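Local coordinates for trehalose-6-phosphate phosphatase (Cryptococcus neoformans, PDB 5DX9), which belongs to the trehalose-phosphatase family of the HAD clan and holds a magnesium ion and 6-O-phosphono-alpha-D-glucopyranose, at residues 159-162 with 163-167; 182-185 with 186-190. One frame throughout, in Å; residues are numbered along the deposited sequence.

Contact 1 comes first along the chain and closes before contact 2 opens. It lies in the C-terminal part of helix 148-166. Contact 2 follows strand 180-185 out of the four-stranded antiparallel sheet and runs through a loop to the start of helix 190-200. Their centres lie about 15 Å apart. They touch where L162 CD1 packs 4.0 Å from V183 CG2, so the helix lies against the strand. The antiparallel sheet and its helices are consistent with the cap of a HAD-type fold. Contact 2 probably carries the chain back to the core, whose large sheet includes strand 206-211. Contact 2 also reaches the ligand pocket; contact 1 backs the antiparallel sheet.

Contact 1 of 2, residues 159-162 with 163-167; sequences LDLL and ESSLA
Residues 159-162 and 163-167 form a local contact along the last turns of helix 148-166, where S164 and S165 reach back to D160 and L161. S164 OG bonds D160 O at 2.7 Å, and S165 OG bonds L161 O at 2.9 Å. Each hydroxyl is rotated between its own backbone N and carbonyl carbon (chi1 69° in S164, 80° in S165), which turns it back along the helix to the carbonyl four residues earlier. The backbone N of each serine bonds the same oxygen from the opposite face of the carbonyl plane. Two donors therefore grip each acceptor. The last turn widens to a pi-type turn. There L162 O takes A167 N at 2.8 Å, nearly in line with the carbonyl, and L166 N at 3.2 Å, well above its plane. L159 and E163 point the same way, with L159 CD1 3.9 Å from E163 CG. L162 and L166 also run side by side and meet through their CD2 atoms at 4.0 Å. Around this part of the helix, L161 and L162 pack on I119 of helix 112-125. L159 and E163 lie on V174 of strand 172-177, and L159 also touches L181 of strand 180-185.

Contact 2 of 2, residues 182-185 with 186-190; sequences EVRP and LAVNK. With G6P (6-O-phosphono-alpha-D-glucopyranose), chain B.
A chi1 of 69° sets R184 CG between the backbone N and the carbonyl carbon, and the extended chain carries the guanidinium to the turn that follows it. R184 NH1 bonds P185 O at 3.0 Å, with that oxygen in the guanidinium plane and a fairly straight bond of 155°. A weak bond of 3.3 Å joins R184 NH1 to L186 O near the same plane. V188 O and N189 CB lie over one face, with N189 CB 4.1 Å from R184 NH2. V188 O is 2.7 Å from R184 NH1, but too badly angled for a bond. The guanidinium thus braces the type I beta turn from P185 to V188. Across that turn, P185 CB packs 4.0 Å from V188 CG2. N189 is the N-cap of helix 190-200, and its OD1 accepts a bond from E192 N. On the ligand side, O4 of 6-O-phosphono-alpha-D-glucopyranose donates to E182 OE2 at 2.6 Å. K190 NZ bonds the phosphate oxygen O3P at 2.8 Å. Second partners hold both residues: E182 OE1 forms a salt bridge with K135, and K190 NZ forms one with D216. A carboxylate from the strand thus holds the O4 hydroxyl of the sugar, while an amine from the helix start grips the phosphate. This suggests that the bound ligand ties the antiparallel sheet to the part of the fold beyond the loop.

Contact 1 of 2, residues 159-162 with 163-167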
ATOM      1  N   LEU A 159     -17.681 -10.730 -10.998  1.00 42.99           N
ATOM      2  CA  LEU A 159     -16.481 -10.315 -11.706  1.00 45.33           C
ATOM      3  C   LEU A 159     -16.761 -10.199 -13.196  1.00 50.01           C
ATOM      4  O   LEU A 159     -16.446  -9.185 -13.818  1.00 50.39           O
ATOM      5  CB  LEU A 159     -15.338 -11.303 -11.461  1.00 43.30           C
ATOM      6  CG  LEU A 159     -14.014 -10.967 -12.147  1.00 45.84           C
ATOM      7  CD1 LEU A 159     -13.528  -9.599 -11.698  1.00 42.24           C
ATOM      8  CD2 LEU A 159     -12.961 -12.034 -11.871  1.00 43.18           C
ATOM      9  N   ASP A 160     -17.359 -11.243 -13.762  1.00 48.53           N
ATOM     10  CA  ASP A 160     -17.691 -11.264 -15.183  1.00 48.38           C
ATOM     11  C   ASP A 160     -18.620 -10.120 -15.558  1.00 48.12           C
ATOM     12  O   ASP A 160     -18.475  -9.524 -16.624  1.00 49.54           O
ATOM     13  CB  ASP A 160     -18.327 -12.602 -15.566  1.00 50.74           C
ATOM     14  CG  ASP A 160     -17.335 -13.745 -15.538  1.00 58.56           C
ATOM     15  OD1 ASP A 160     -17.703 -14.868 -15.948  1.00 65.13           O
ATOM     16  OD2 ASP A 160     -16.180 -13.518 -15.114  1.00 62.81           O
ATOM     17  N   LEU A 161     -19.571  -9.810 -14.684  1.00 45.41           N
ATOM     18  CA  LEU A 161     -20.486  -8.701 -14.938  1.00 51.13           C
ATOM     19  C   LEU A 161     -19.758  -7.357 -14.891  1.00 52.27           C
ATOM     20  O   LEU A 161     -19.963  -6.501 -15.751  1.00 51.68           O
ATOM     21  CB  LEU A 161     -21.638  -8.694 -13.932  1.00 48.42           C
ATOM     22  CG  LEU A 161     -22.591  -7.510 -14.119  1.00 50.07           C
ATOM     23  CD1 LEU A 161     -23.427  -7.697 -15.380  1.00 51.64           C
ATOM     24  CD2 LEU A 161     -23.479  -7.281 -12.899  1.00 53.13           C
ATOM     25  N   LEU A 162     -18.916  -7.176 -13.877  1.00 47.47           N
ATOM     26  CA  LEU A 162     -18.162  -5.940 -13.726  1.00 48.30           C
ATOM     27  C   LEU A 162     -17.202  -5.731 -14.893  1.00 50.86           C
ATOM     28  O   LEU A 162     -17.080  -4.623 -15.408  1.00 53.31           O
ATOM     29  CB  LEU A 162     -17.390  -5.935 -12.405  1.00 48.02           C
ATOM     30  CG  LEU A 162     -18.217  -5.739 -11.133  1.00 46.36           C
ATOM     31  CD1 LEU A 162     -17.340  -5.871  -9.902  1.00 46.17           C
ATOM     32  CD2 LEU A 162     -18.919  -4.392 -11.148  1.00 44.60           C
ATOM     33  N   GLU A 163     -16.533  -6.802 -15.309  1.00 51.15           N
ATOM     34  CA  GLU A 163     -15.535  -6.720 -16.371  1.00 53.64           C
ATOM     35  C   GLU A 163     -16.153  -6.533 -17.752  1.00 55.11           C
ATOM     36  O   GLU A 163     -15.626  -5.785 -18.578  1.00 53.25           O
ATOM     37  CB  GLU A 163     -14.653  -7.972 -16.378  1.00 50.08           C
ATOM     38  CG  GLU A 163     -13.584  -7.992 -15.301  1.00 49.20           C
ATOM     39  CD  GLU A 163     -12.596  -6.847 -15.437  1.00 53.80           C
ATOM     40  OE1 GLU A 163     -12.637  -6.138 -16.464  1.00 59.42           O
ATOM     41  OE2 GLU A 163     -11.776  -6.657 -14.515  1.00 58.13           O
ATOM     42  N   SER A 164     -17.268  -7.210 -18.001  1.00 54.62           N
ATOM     43  CA  SER A 164     -17.864  -7.217 -19.331  1.00 55.02           C
ATOM     44  C   SER A 164     -18.707  -5.977 -19.626  1.00 56.05           C
ATOM     45  O   SER A 164     -18.691  -5.474 -20.747  1.00 57.04           O
ATOM     46  CB  SER A 164     -18.720  -8.474 -19.526  1.00 57.48           C
ATOM     47  OG  SER A 164     -19.887  -8.438 -18.719  1.00 60.84           O
ATOM     48  N   SER A 165     -19.437  -5.481 -18.629  1.00 54.64           N
ATOM     49  CA  SER A 165     -20.421  -4.432 -18.888  1.00 58.58           C
ATOM     50  C   SER A 165     -20.110  -3.079 -18.247  1.00 59.06           C
ATOM     51  O   SER A 165     -20.691  -2.068 -18.637  1.00 62.66           O
ATOM     52  CB  SER A 165     -21.809  -4.890 -18.424  1.00 61.54           C
ATOM     53  OG  SER A 165     -21.961  -4.748 -17.022  1.00 59.73           O
ATOM     54  N   LEU A 166     -19.210  -3.043 -17.271  1.00 52.94           N
ATOM     55  CA  LEU A 166     -18.985  -1.799 -16.542  1.00 54.10           C
ATOM     56  C   LEU A 166     -17.575  -1.230 -16.709  1.00 53.61           C
ATOM     57  O   LEU A 166     -17.414  -0.044 -16.996  1.00 50.83           O
ATOM     58  CB  LEU A 166     -19.287  -2.001 -15.057  1.00 54.82           C
ATOM     59  CG  LEU A 166     -19.333  -0.716 -14.232  1.00 55.09           C
ATOM     60  CD1 LEU A 166     -20.105   0.354 -14.986  1.00 57.41           C
ATOM     61  CD2 LEU A 166     -19.958  -0.970 -12.868  1.00 51.13           C
ATOM     62  N   ALA A 167     -16.564  -2.075 -16.520  1.00 47.51           N
ATOM     63  CA  ALA A 167     -15.170  -1.641 -16.582  1.00 52.68           C
ATOM     64  C   ALA A 167     -14.828  -0.901 -17.880  1.00 48.84           C
ATOM     65  O   ALA A 167     -14.278   0.196 -17.836  1.00 48.82           O
ATOM     66  CB  ALA A 167     -14.239  -2.837 -16.401  1.00 51.18           C
TER

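Contact 2 of 2, residues 182-185 with 186-190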
ATOM      1  N   GLU A 182     -13.118  -5.762  -5.263  1.00 42.61           N
ATOM      2  CA  GLU A 182     -13.080  -4.335  -4.976  1.00 42.41           C
ATOM      3  C   GLU A 182     -12.997  -3.516  -6.255  1.00 41.87           C
ATOM      4  O   GLU A 182     -12.343  -3.911  -7.219  1.00 42.27           O
ATOM      5  CB  GLU A 182     -11.902  -4.001  -4.064  1.00 44.50           C
ATOM      6  CG  GLU A 182     -11.956  -2.594  -3.492  1.00 43.63           C
ATOM      7  CD  GLU A 182     -10.873  -2.343  -2.463  1.00 47.29           C
ATOM      8  OE1 GLU A 182     -10.939  -1.302  -1.770  1.00 46.61           O
ATOM      9  OE2 GLU A 182      -9.959  -3.190  -2.348  1.00 44.71           O
ATOM     10  N   VAL A 183     -13.676  -2.378  -6.267  1.00 44.20           N
ATOM     11  CA  VAL A 183     -13.596  -1.467  -7.400  1.00 41.70           C
ATOM     12  C   VAL A 183     -13.028  -0.150  -6.912  1.00 41.35           C
ATOM     13  O   VAL A 183     -13.494   0.399  -5.914  1.00 43.34           O
ATOM     14  CB  VAL A 183     -14.966  -1.234  -8.061  1.00 39.87           C
ATOM     15  CG1 VAL A 183     -14.815  -0.332  -9.277  1.00 41.64           C
ATOM     16  CG2 VAL A 183     -15.601  -2.559  -8.449  1.00 39.37           C
ATOM     17  N   ARG A 184     -12.007   0.341  -7.605  1.00 42.11           N
ATOM     18  CA  ARG A 184     -11.363   1.600  -7.245  1.00 43.92           C
ATOM     19  C   ARG A 184     -11.270   2.498  -8.460  1.00 41.27           C
ATOM     20  O   ARG A 184     -11.458   2.043  -9.585  1.00 42.61           O
ATOM     21  CB  ARG A 184      -9.962   1.364  -6.677  1.00 45.70           C
ATOM     22  CG  ARG A 184      -8.955   0.861  -7.707  1.00 45.79           C
ATOM     23  CD  ARG A 184      -7.525   1.160  -7.280  1.00 45.12           C
ATOM     24  NE  ARG A 184      -6.562   0.319  -7.983  1.00 45.02           N
ATOM     25  CZ  ARG A 184      -6.107   0.552  -9.211  1.00 50.40           C
ATOM     26  NH1 ARG A 184      -6.526   1.608  -9.899  1.00 47.05           N
ATOM     27  NH2 ARG A 184      -5.231  -0.280  -9.757  1.00 50.26           N
ATOM     28  N   PRO A 185     -10.974   3.784  -8.235  1.00 43.15           N
ATOM     29  CA  PRO A 185     -10.712   4.689  -9.352  1.00 43.65           C
ATOM     30  C   PRO A 185      -9.504   4.195 -10.132  1.00 46.68           C
ATOM     31  O   PRO A 185      -8.530   3.742  -9.527  1.00 44.41           O
ATOM     32  CB  PRO A 185     -10.431   6.030  -8.667  1.00 47.19           C
ATOM     33  CG  PRO A 185     -11.047   5.908  -7.311  1.00 49.06           C
ATOM     34  CD  PRO A 185     -10.881   4.466  -6.935  1.00 44.96           C
ATOM     35  N   LEU A 186      -9.575   4.271 -11.456  1.00 46.39           N
ATOM     36  CA  LEU A 186      -8.520   3.745 -12.309  1.00 47.34           C
ATOM     37  C   LEU A 186      -7.200   4.480 -12.122  1.00 46.07           C
ATOM     38  O   LEU A 186      -6.132   3.883 -12.242  1.00 46.53           O
ATOM     39  CB  LEU A 186      -8.939   3.816 -13.779  1.00 44.97           C
ATOM     40  CG  LEU A 186      -7.864   3.402 -14.787  1.00 48.80           C
ATOM     41  CD1 LEU A 186      -7.522   1.924 -14.633  1.00 50.64           C
ATOM     42  CD2 LEU A 186      -8.301   3.718 -16.215  1.00 48.56           C
ATOM     43  N   ALA A 187      -7.279   5.772 -11.820  1.00 45.82           N
ATOM     44  CA  ALA A 187      -6.106   6.642 -11.867  1.00 49.46           C
ATOM     45  C   ALA A 187      -5.308   6.677 -10.564  1.00 46.82           C
ATOM     46  O   ALA A 187      -4.302   7.378 -10.469  1.00 50.82           O
ATOM     47  CB  ALA A 187      -6.529   8.054 -12.255  1.00 50.05           C
ATOM     48  N   VAL A 188      -5.746   5.924  -9.561  1.00 49.67           N
ATOM     49  CA  VAL A 188      -4.997   5.846  -8.312  1.00 46.37           C
ATOM     50  C   VAL A 188      -4.568   4.418  -8.004  1.00 49.61           C
ATOM     51  O   VAL A 188      -5.253   3.458  -8.357  1.00 47.32           O
ATOM     52  CB  VAL A 188      -5.811   6.381  -7.121  1.00 50.84           C
ATOM     53  CG1 VAL A 188      -6.293   7.798  -7.403  1.00 50.63           C
ATOM     54  CG2 VAL A 188      -6.978   5.450  -6.810  1.00 48.89           C
ATOM     55  N   ASN A 189      -3.417   4.290  -7.353  1.00 45.42           N
ATOM     56  CA  ASN A 189      -2.963   3.010  -6.832  1.00 45.71           C
ATOM     57  C   ASN A 189      -1.885   3.225  -5.784  1.00 46.53           C
ATOM     58  O   ASN A 189      -1.381   4.337  -5.613  1.00 46.28           O
ATOM     59  CB  ASN A 189      -2.450   2.097  -7.954  1.00 43.69           C
ATOM     60  CG  ASN A 189      -1.325   2.722  -8.759  1.00 44.69           C
ATOM     61  OD1 ASN A 189      -0.186   2.804  -8.299  1.00 46.42           O
ATOM     62  ND2 ASN A 189      -1.636   3.147  -9.979  1.00 40.01           N
ATOM     63  N   LYS A 190      -1.540   2.161  -5.072  1.00 46.31           N
ATOM     64  CA  LYS A 190      -0.546   2.250  -4.015  1.00 45.83           C
ATOM     65  C   LYS A 190       0.823   2.640  -4.563  1.00 46.43           C
ATOM     66  O   LYS A 190       1.654   3.190  -3.840  1.00 47.85           O
ATOM     67  CB  LYS A 190      -0.452   0.923  -3.269  1.00 45.90           C
ATOM     68  CG  LYS A 190      -1.728   0.520  -2.554  1.00 44.16           C
ATOM     69  CD  LYS A 190      -1.613  -0.912  -2.083  1.00 42.86           C
ATOM     70  CE  LYS A 190      -2.809  -1.329  -1.253  1.00 41.07           C
ATOM     71  NZ  LYS A 190      -2.822  -2.798  -0.982  1.00 44.08           N
TER
HETATM   72  C1  G6P B   2      -9.454  -5.668   3.810  1.00 43.13           C
HETATM   73  C2  G6P B   2     -10.470  -4.534   3.783  1.00 45.05           C
HETATM   74  C3  G6P B   2     -10.948  -4.244   2.374  1.00 47.04           C
HETATM   75  C4  G6P B   2      -9.775  -3.874   1.490  1.00 48.43           C
HETATM   76  C5  G6P B   2      -8.535  -4.776   1.641  1.00 47.92           C
HETATM   77  C6  G6P B   2      -7.228  -3.983   1.452  1.00 44.86           C
HETATM   78  O1  G6P B   2     -10.038  -6.936   3.499  1.00 43.69           O
HETATM   79  O2  G6P B   2     -11.572  -4.875   4.623  1.00 46.41           O
HETATM   80  O3  G6P B   2     -11.841  -3.122   2.372  1.00 49.05           O
HETATM   81  O4  G6P B   2     -10.299  -3.907   0.155  1.00 43.36           O
HETATM   82  O5  G6P B   2      -8.367  -5.398   2.924  1.00 41.98           O
HETATM   83  O6  G6P B   2      -6.459  -3.934   2.680  1.00 46.74           O
HETATM   84  P   G6P B   2      -4.842  -3.745   2.664  1.00 44.37           P
HETATM   85  O1P G6P B   2      -4.284  -2.979   3.964  1.00 44.09           O
HETATM   86  O2P G6P B   2      -4.210  -5.083   2.625  1.00 42.70           O
HETATM   87  O3P G6P B   2      -4.486  -2.924   1.326  1.00 44.18           O